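PDB 1PGV: tropomodulin TMD-1 from Caenorhabditis elegans, which probably caps the pointed ends of actin filaments, blocking elongation and depolymerization there, and is represented here by its C-terminal domain. Local coordinates for residues Ser97-Thr111 / Thr125-Gln138. Sequence-based numbering, arbitrary orientation.
Sequences SPSLRVLNVESNFLT and TQSIVEFKADNQRQ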
ATOM      1  N   SER A  97      -4.192  -9.694   3.710  1.00 18.96           N
ATOM      2  CA  SER A  97      -2.808 -10.175   3.685  1.00 19.54           C
ATOM      3  C   SER A  97      -1.971 -10.106   4.958  1.00 19.97           C
ATOM      4  O   SER A  97      -1.887  -9.069   5.609  1.00 21.16           O
ATOM      5  CB  SER A  97      -2.037  -9.466   2.569  1.00 18.42           C
ATOM      6  OG  SER A  97      -0.692  -9.939   2.510  1.00 18.26           O
ATOM      7  N   PRO A  98      -1.338 -11.234   5.330  1.00 20.52           N
ATOM      8  CA  PRO A  98      -0.497 -11.264   6.527  1.00 19.99           C
ATOM      9  C   PRO A  98       0.977 -11.092   6.130  1.00 19.15           C
ATOM     10  O   PRO A  98       1.844 -10.874   6.979  1.00 19.62           O
ATOM     11  CB  PRO A  98      -0.777 -12.648   7.095  1.00 21.05           C
ATOM     12  CG  PRO A  98      -0.861 -13.469   5.866  1.00 20.43           C
ATOM     13  CD  PRO A  98      -1.723 -12.603   4.939  1.00 21.44           C
ATOM     14  N   SER A  99       1.242 -11.154   4.826  1.00 18.87           N
ATOM     15  CA  SER A  99       2.606 -11.068   4.315  1.00 19.22           C
ATOM     16  C   SER A  99       3.009  -9.825   3.526  1.00 17.56           C
ATOM     17  O   SER A  99       4.200  -9.537   3.394  1.00 17.35           O
ATOM     18  CB  SER A  99       2.896 -12.306   3.456  1.00 21.78           C
ATOM     19  OG  SER A  99       2.005 -12.386   2.346  1.00 22.70           O
ATOM     20  N   LEU A 100       2.039  -9.086   2.990  1.00 16.37           N
ATOM     21  CA  LEU A 100       2.375  -7.906   2.195  1.00 15.92           C
ATOM     22  C   LEU A 100       3.159  -6.876   2.999  1.00 15.96           C
ATOM     23  O   LEU A 100       2.664  -6.329   3.988  1.00 15.98           O
ATOM     24  CB  LEU A 100       1.099  -7.270   1.619  1.00 16.10           C
ATOM     25  CG  LEU A 100       1.297  -6.179   0.567  1.00 16.95           C
ATOM     26  CD1 LEU A 100       2.104  -6.723  -0.613  1.00 16.93           C
ATOM     27  CD2 LEU A 100      -0.076  -5.693   0.086  1.00 17.12           C
ATOM     28  N   ARG A 101       4.382  -6.603   2.553  1.00 16.73           N
ATOM     29  CA  ARG A 101       5.274  -5.669   3.227  1.00 16.86           C
ATOM     30  C   ARG A 101       5.417  -4.324   2.538  1.00 16.16           C
ATOM     31  O   ARG A 101       5.614  -3.301   3.190  1.00 16.49           O
ATOM     32  CB  ARG A 101       6.666  -6.298   3.347  1.00 19.64           C
ATOM     33  CG  ARG A 101       6.679  -7.618   4.082  1.00 25.48           C
ATOM     34  CD  ARG A 101       6.997  -7.406   5.539  1.00 32.94           C
ATOM     35  NE  ARG A 101       8.295  -6.754   5.685  1.00 37.32           N
ATOM     36  CZ  ARG A 101       8.828  -6.400   6.848  1.00 39.07           C
ATOM     37  NH1 ARG A 101       8.175  -6.638   7.978  1.00 39.15           N
ATOM     38  NH2 ARG A 101      10.011  -5.799   6.879  1.00 40.67           N
ATOM     39  N   VAL A 102       5.345  -4.329   1.214  1.00 16.35           N
ATOM     40  CA  VAL A 102       5.500  -3.105   0.449  1.00 16.07           C
ATOM     41  C   VAL A 102       4.385  -2.982  -0.582  1.00 16.14           C
ATOM     42  O   VAL A 102       4.112  -3.918  -1.326  1.00 17.12           O
ATOM     43  CB  VAL A 102       6.868  -3.088  -0.279  1.00 18.31           C
ATOM     44  CG1 VAL A 102       6.992  -1.853  -1.158  1.00 19.66           C
ATOM     45  CG2 VAL A 102       7.995  -3.120   0.748  1.00 21.23           C
ATOM     46  N   LEU A 103       3.722  -1.829  -0.588  1.00 16.89           N
ATOM     47  CA  LEU A 103       2.649  -1.572  -1.540  1.00 15.85           C
ATOM     48  C   LEU A 103       2.959  -0.234  -2.180  1.00 16.70           C
ATOM     49  O   LEU A 103       3.092   0.774  -1.487  1.00 16.79           O
ATOM     50  CB  LEU A 103       1.293  -1.511  -0.832  1.00 16.91           C
ATOM     51  CG  LEU A 103       0.108  -1.230  -1.763  1.00 18.32           C
ATOM     52  CD1 LEU A 103       0.006  -2.333  -2.804  1.00 18.72           C
ATOM     53  CD2 LEU A 103      -1.181  -1.135  -0.941  1.00 17.67           C
ATOM     54  N   ASN A 104       3.090  -0.229  -3.502  1.00 16.52           N
ATOM     55  CA  ASN A 104       3.406   0.994  -4.230  1.00 17.61           C
ATOM     56  C   ASN A 104       2.347   1.310  -5.285  1.00 17.27           C
ATOM     57  O   ASN A 104       2.183   0.566  -6.251  1.00 18.98           O
ATOM     58  CB  ASN A 104       4.773   0.847  -4.904  1.00 17.78           C
ATOM     59  CG  ASN A 104       5.207   2.103  -5.628  1.00 18.13           C
ATOM     60  OD1 ASN A 104       4.483   3.105  -5.663  1.00 19.97           O
ATOM     61  ND2 ASN A 104       6.403   2.062  -6.208  1.00 21.77           N
ATOM     62  N   VAL A 105       1.628   2.413  -5.089  1.00 19.12           N
ATOM     63  CA  VAL A 105       0.594   2.838  -6.034  1.00 19.12           C
ATOM     64  C   VAL A 105       0.800   4.299  -6.425  1.00 20.37           C
ATOM     65  O   VAL A 105      -0.158   5.010  -6.747  1.00 20.62           O
ATOM     66  CB  VAL A 105      -0.826   2.690  -5.430  1.00 19.24           C
ATOM     67  CG1 VAL A 105      -1.118   1.239  -5.122  1.00 18.93           C
ATOM     68  CG2 VAL A 105      -0.951   3.540  -4.173  1.00 16.94           C
ATOM     69  N   GLU A 106       2.052   4.746  -6.406  1.00 21.14           N
ATOM     70  CA  GLU A 106       2.355   6.134  -6.737  1.00 21.87           C
ATOM     71  C   GLU A 106       2.164   6.468  -8.219  1.00 21.68           C
ATOM     72  O   GLU A 106       2.072   5.580  -9.066  1.00 20.68           O
ATOM     73  CB  GLU A 106       3.793   6.468  -6.326  1.00 24.27           C
ATOM     74  CG  GLU A 106       4.854   5.929  -7.276  1.00 27.26           C
ATOM     75  CD  GLU A 106       6.271   6.116  -6.750  1.00 30.00           C
ATOM     76  OE1 GLU A 106       6.568   7.192  -6.192  1.00 32.97           O
ATOM     77  OE2 GLU A 106       7.092   5.187  -6.911  1.00 30.46           O
ATOM     78  N   SER A 107       2.096   7.765  -8.504  1.00 22.05           N
ATOM     79  CA  SER A 107       1.953   8.290  -9.860  1.00 22.57           C
ATOM     80  C   SER A 107       0.774   7.766 -10.669  1.00 22.72           C
ATOM     81  O   SER A 107       0.911   7.461 -11.858  1.00 23.08           O
ATOM     82  CB  SER A 107       3.253   8.058 -10.634  1.00 22.59           C
ATOM     83  OG  SER A 107       4.315   8.779 -10.035  1.00 25.77           O
ATOM     84  N   ASN A 108      -0.386   7.665 -10.029  1.00 21.96           N
ATOM     85  CA  ASN A 108      -1.585   7.201 -10.716  1.00 20.35           C
ATOM     86  C   ASN A 108      -2.678   8.263 -10.616  1.00 20.44           C
ATOM     87  O   ASN A 108      -2.372   9.453 -10.507  1.00 20.24           O
ATOM     88  CB  ASN A 108      -2.062   5.868 -10.130  1.00 20.29           C
ATOM     89  CG  ASN A 108      -1.177   4.706 -10.554  1.00 20.14           C
ATOM     90  OD1 ASN A 108      -0.984   4.469 -11.748  1.00 21.38           O
ATOM     91  ND2 ASN A 108      -0.632   3.980  -9.581  1.00 18.18           N
ATOM     92  N   PHE A 109      -3.936   7.834 -10.659  1.00 20.19           N
ATOM     93  CA  PHE A 109      -5.072   8.752 -10.586  1.00 20.98           C
ATOM     94  C   PHE A 109      -5.967   8.453  -9.386  1.00 20.31           C
ATOM     95  O   PHE A 109      -7.189   8.625  -9.448  1.00 20.34           O
ATOM     96  CB  PHE A 109      -5.891   8.656 -11.878  1.00 20.99           C
ATOM     97  CG  PHE A 109      -5.121   9.046 -13.106  1.00 21.38           C
ATOM     98  CD1 PHE A 109      -4.946  10.387 -13.437  1.00 22.49           C
ATOM     99  CD2 PHE A 109      -4.537   8.075 -13.912  1.00 22.50           C
ATOM    100  CE1 PHE A 109      -4.196  10.758 -14.554  1.00 22.97           C
ATOM    101  CE2 PHE A 109      -3.785   8.432 -15.031  1.00 23.58           C
ATOM    102  CZ  PHE A 109      -3.613   9.775 -15.352  1.00 23.61           C
ATOM    103  N   LEU A 110      -5.358   8.014  -8.290  1.00 19.48           N
ATOM    104  CA  LEU A 110      -6.114   7.690  -7.087  1.00 18.99           C
ATOM    105  C   LEU A 110      -6.500   8.950  -6.319  1.00 19.22           C
ATOM    106  O   LEU A 110      -5.732   9.905  -6.247  1.00 18.45           O
ATOM    107  CB  LEU A 110      -5.291   6.762  -6.188  1.00 19.71           C
ATOM    108  CG  LEU A 110      -4.820   5.474  -6.865  1.00 21.37           C
ATOM    109  CD1 LEU A 110      -4.142   4.581  -5.831  1.00 18.25           C
ATOM    110  CD2 LEU A 110      -6.013   4.750  -7.486  1.00 22.28           C
ATOM    111  N   THR A 111      -7.698   8.946  -5.743  1.00 18.52           N
ATOM    112  CA  THR A 111      -8.183  10.101  -4.993  1.00 18.72           C
ATOM    113  C   THR A 111      -7.725  10.087  -3.541  1.00 19.66           C
ATOM    114  O   THR A 111      -7.457   9.027  -2.976  1.00 17.29           O
ATOM    115  CB  THR A 111      -9.720  10.158  -4.983  1.00 20.18           C
ATOM    116  OG1 THR A 111     -10.231   9.060  -4.217  1.00 20.34           O
ATOM    117  CG2 THR A 111     -10.263  10.081  -6.398  1.00 21.38           C
ATOM    118  N   THR A 125      -4.114  -6.029   9.651  1.00 16.92           N
ATOM    119  CA  THR A 125      -3.045  -7.011   9.863  1.00 17.46           C
ATOM    120  C   THR A 125      -1.699  -6.357  10.141  1.00 17.32           C
ATOM    121  O   THR A 125      -0.786  -6.991  10.696  1.00 16.89           O
ATOM    122  CB  THR A 125      -2.864  -7.924   8.638  1.00 18.97           C
ATOM    123  OG1 THR A 125      -2.354  -7.155   7.543  1.00 16.31           O
ATOM    124  CG2 THR A 125      -4.177  -8.560   8.245  1.00 18.27           C
ATOM    125  N   GLN A 126      -1.570  -5.092   9.751  1.00 14.99           N
ATOM    126  CA  GLN A 126      -0.334  -4.345   9.928  1.00 15.74           C
ATOM    127  C   GLN A 126       0.909  -5.078   9.405  1.00 15.90           C
ATOM    128  O   GLN A 126       1.985  -5.037  10.013  1.00 16.67           O
ATOM    129  CB  GLN A 126      -0.165  -3.954  11.402  1.00 16.71           C
ATOM    130  CG  GLN A 126      -1.205  -2.913  11.840  1.00 17.12           C
ATOM    131  CD  GLN A 126      -1.015  -2.423  13.259  1.00 18.99           C
ATOM    132  OE1 GLN A 126       0.101  -2.129  13.686  1.00 19.06           O
ATOM    133  NE2 GLN A 126      -2.120  -2.311  13.999  1.00 22.42           N
ATOM    134  N   SER A 127       0.754  -5.737   8.264  1.00 16.09           N
ATOM    135  CA  SER A 127       1.867  -6.450   7.641  1.00 15.61           C
ATOM    136  C   SER A 127       2.725  -5.465   6.851  1.00 15.95           C
ATOM    137  O   SER A 127       3.946  -5.605   6.772  1.00 16.50           O
ATOM    138  CB  SER A 127       1.338  -7.536   6.702  1.00 17.15           C
ATOM    139  OG  SER A 127       0.636  -6.968   5.604  1.00 16.33           O
ATOM    140  N   ILE A 128       2.089  -4.445   6.279  1.00 16.43           N
ATOM    141  CA  ILE A 128       2.800  -3.458   5.474  1.00 14.96           C
ATOM    142  C   ILE A 128       3.745  -2.536   6.242  1.00 16.37           C
ATOM    143  O   ILE A 128       3.373  -1.975   7.277  1.00 16.89           O
ATOM    144  CB  ILE A 128       1.795  -2.578   4.675  1.00 15.48           C
ATOM    145  CG1 ILE A 128       1.002  -3.457   3.703  1.00 15.06           C
ATOM    146  CG2 ILE A 128       2.535  -1.474   3.940  1.00 13.58           C
ATOM    147  CD1 ILE A 128      -0.098  -2.716   2.930  1.00 16.77           C
ATOM    148  N   VAL A 129       4.968  -2.378   5.726  1.00 16.06           N
ATOM    149  CA  VAL A 129       5.958  -1.495   6.345  1.00 17.06           C
ATOM    150  C   VAL A 129       6.287  -0.314   5.441  1.00 16.64           C
ATOM    151  O   VAL A 129       6.826   0.696   5.893  1.00 17.07           O
ATOM    152  CB  VAL A 129       7.271  -2.245   6.691  1.00 19.28           C
ATOM    153  CG1 VAL A 129       6.962  -3.412   7.607  1.00 19.68           C
ATOM    154  CG2 VAL A 129       7.966  -2.705   5.422  1.00 21.14           C
ATOM    155  N   GLU A 130       5.965  -0.443   4.157  1.00 16.35           N
ATOM    156  CA  GLU A 130       6.204   0.634   3.209  1.00 17.46           C
ATOM    157  C   GLU A 130       4.973   0.821   2.326  1.00 16.41           C
ATOM    158  O   GLU A 130       4.570  -0.091   1.611  1.00 17.62           O
ATOM    159  CB  GLU A 130       7.420   0.329   2.335  1.00 20.27           C
ATOM    160  CG  GLU A 130       7.720   1.415   1.316  1.00 23.53           C
ATOM    161  CD  GLU A 130       9.008   1.153   0.562  1.00 29.71           C
ATOM    162  OE1 GLU A 130      10.069   1.075   1.216  1.00 31.01           O
ATOM    163  OE2 GLU A 130       8.961   1.022  -0.680  1.00 31.01           O
ATOM    164  N   PHE A 131       4.390   2.015   2.387  1.00 15.59           N
ATOM    165  CA  PHE A 131       3.203   2.352   1.600  1.00 16.41           C
ATOM    166  C   PHE A 131       3.532   3.629   0.830  1.00 17.10           C
ATOM    167  O   PHE A 131       3.670   4.689   1.424  1.00 19.20           O
ATOM    168  CB  PHE A 131       2.008   2.575   2.544  1.00 17.63           C
ATOM    169  CG  PHE A 131       0.730   2.944   1.840  1.00 21.24           C
ATOM    170  CD1 PHE A 131       0.484   4.257   1.459  1.00 19.69           C
ATOM    171  CD2 PHE A 131      -0.221   1.970   1.545  1.00 24.22           C
ATOM    172  CE1 PHE A 131      -0.697   4.599   0.791  1.00 21.39           C
ATOM    173  CE2 PHE A 131      -1.404   2.301   0.878  1.00 25.60           C
ATOM    174  CZ  PHE A 131      -1.639   3.622   0.500  1.00 25.51           C
ATOM    175  N   LYS A 132       3.681   3.525  -0.485  1.00 17.57           N
ATOM    176  CA  LYS A 132       4.019   4.693  -1.286  1.00 20.37           C
ATOM    177  C   LYS A 132       2.856   5.023  -2.207  1.00 19.22           C
ATOM    178  O   LYS A 132       2.337   4.150  -2.893  1.00 19.59           O
ATOM    179  CB  LYS A 132       5.278   4.428  -2.118  1.00 22.79           C
ATOM    180  CG  LYS A 132       6.050   5.704  -2.493  0.50 25.11           C
ATOM    181  CD  LYS A 132       5.178   6.753  -3.171  0.50 25.84           C
ATOM    182  CE  LYS A 132       5.957   8.020  -3.467  0.50 25.99           C
ATOM    183  NZ  LYS A 132       6.549   8.640  -2.245  0.50 26.97           N
ATOM    184  N   ALA A 133       2.464   6.291  -2.228  1.00 19.36           N
ATOM    185  CA  ALA A 133       1.344   6.710  -3.058  1.00 19.19           C
ATOM    186  C   ALA A 133       1.422   8.176  -3.458  1.00 20.17           C
ATOM    187  O   ALA A 133       0.398   8.789  -3.775  1.00 20.40           O
ATOM    188  CB  ALA A 133       0.046   6.450  -2.314  1.00 18.04           C
ATOM    189  N   ASP A 134       2.625   8.740  -3.466  1.00 20.90           N
ATOM    190  CA  ASP A 134       2.771  10.148  -3.811  1.00 24.34           C
ATOM    191  C   ASP A 134       2.642  10.404  -5.307  1.00 24.16           C
ATOM    192  O   ASP A 134       2.642   9.479  -6.117  1.00 23.65           O
ATOM    193  CB  ASP A 134       4.121  10.683  -3.332  1.00 26.32           C
ATOM    194  CG  ASP A 134       4.039  12.119  -2.832  1.00 30.13           C
ATOM    195  OD1 ASP A 134       3.200  12.899  -3.343  1.00 30.27           O
ATOM    196  OD2 ASP A 134       4.828  12.472  -1.929  1.00 30.71           O
ATOM    197  N   ASN A 135       2.518  11.682  -5.650  1.00 25.13           N
ATOM    198  CA  ASN A 135       2.412  12.121  -7.034  1.00 26.67           C
ATOM    199  C   ASN A 135       1.190  11.648  -7.805  1.00 25.13           C
ATOM    200  O   ASN A 135       1.298  11.313  -8.987  1.00 23.67           O
ATOM    201  CB  ASN A 135       3.675  11.732  -7.803  1.00 28.32           C
ATOM    202  CG  ASN A 135       4.912  12.414  -7.263  1.00 31.70           C
ATOM    203  OD1 ASN A 135       4.962  13.643  -7.152  1.00 35.17           O
ATOM    204  ND2 ASN A 135       5.922  11.623  -6.921  1.00 35.90           N
ATOM    205  N   GLN A 136       0.035  11.605  -7.149  1.00 23.11           N
ATOM    206  CA  GLN A 136      -1.187  11.214  -7.846  1.00 23.13           C
ATOM    207  C   GLN A 136      -1.549  12.449  -8.664  1.00 24.21           C
ATOM    208  O   GLN A 136      -1.008  13.532  -8.416  1.00 23.83           O
ATOM    209  CB  GLN A 136      -2.321  10.907  -6.864  1.00 22.29           C
ATOM    210  CG  GLN A 136      -2.081   9.724  -5.923  1.00 21.06           C
ATOM    211  CD  GLN A 136      -1.774   8.429  -6.655  1.00 22.40           C
ATOM    212  OE1 GLN A 136      -2.428   8.084  -7.640  1.00 19.95           O
ATOM    213  NE2 GLN A 136      -0.781   7.696  -6.164  1.00 21.57           N
ATOM    214  N   ARG A 137      -2.443  12.299  -9.637  1.00 24.11           N
ATOM    215  CA  ARG A 137      -2.849  13.438 -10.453  1.00 25.68           C
ATOM    216  C   ARG A 137      -3.436  14.501  -9.529  1.00 26.61           C
ATOM    217  O   ARG A 137      -3.126  15.683  -9.657  1.00 26.82           O
ATOM    218  CB  ARG A 137      -3.876  13.005 -11.508  1.00 26.91           C
ATOM    219  CG  ARG A 137      -4.431  14.154 -12.349  1.00 31.69           C
ATOM    220  CD  ARG A 137      -3.327  15.011 -12.963  1.00 35.04           C
ATOM    221  NE  ARG A 137      -2.549  14.301 -13.978  1.00 39.09           N
ATOM    222  CZ  ARG A 137      -3.026  13.913 -15.158  1.00 39.81           C
ATOM    223  NH1 ARG A 137      -4.288  14.163 -15.487  1.00 41.40           N
ATOM    224  NH2 ARG A 137      -2.237  13.276 -16.016  1.00 40.19           N
ATOM    225  N   GLN A 138      -4.278  14.065  -8.594  1.00 27.74           N
ATOM    226  CA  GLN A 138      -4.881  14.960  -7.603  1.00 31.20           C
ATOM    227  C   GLN A 138      -3.939  14.948  -6.410  1.00 31.67           C
ATOM    228  O   GLN A 138      -4.034  14.064  -5.560  1.00 33.32           O
ATOM    229  CB  GLN A 138      -6.235  14.435  -7.127  1.00 34.14           C
ATOM    230  CG  GLN A 138      -7.342  14.413  -8.147  1.00 39.23           C
ATOM    231  CD  GLN A 138      -8.652  13.952  -7.531  1.00 41.92           C
ATOM    232  OE1 GLN A 138      -9.114  14.511  -6.533  1.00 43.80           O
ATOM    233  NE2 GLN A 138      -9.254  12.925  -8.120  1.00 45.32           N
TER
HETATM  234  O   HOH W   1       5.368  -7.509   8.124  1.00 29.15           O
HETATM  235  O   HOH W   2      -0.095  10.378 -12.013  1.00 43.44           O
HETATM  236  O   HOH W   3      -7.926  11.275  -9.610  1.00 36.20           O
HETATM  237  O   HOH W   4      -5.490  11.521  -8.493  1.00 22.92           O
HETATM  238  O   HOH W   5      -4.638  11.776  -4.332  1.00 22.97           O
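V102-N104 and E130-K132 pair as neighbouring parallel strands, their axes 4.9 Å apart, and a backbone ladder from V129 N to V105 N joins them, with R101 O accepting from both V129 N and E130 N. L103 and F131 lie side by side on one face, L103 CD2 3.9 Å from F131 CE2; V102 and E130 pair on the other. Before the strands, S127 OG donates in the carbonyl plane to a lone pair of L100 O (2.7 Å), a reach set by chi1 of 65°, which tucks the hydroxyl between its own N and C. Beyond them, the buried Q136 amide pins the 105-110 loop: NE2 donates to V105 O (2.8 Å) and to A133 O, while OE1 accepts from L110 N (3.0 Å) and, weakly, from N108 N. With an alanine in place of Q136, V105 O and L110 N would probably lose these mates and the 105-110 loop would be less firmly held. F109 CE1 stands over the centre of the R137 guanidinium, 3.3 Å above its plane, the two planes nearly perpendicular (88°). This beta-alpha-beta unit of a leucine-rich-repeat-like fold has strand 74-76 bonded beside 102-104; I94 of helix 90-96 touches L103 and I128, and L118 of helix 112-121 packs against F131.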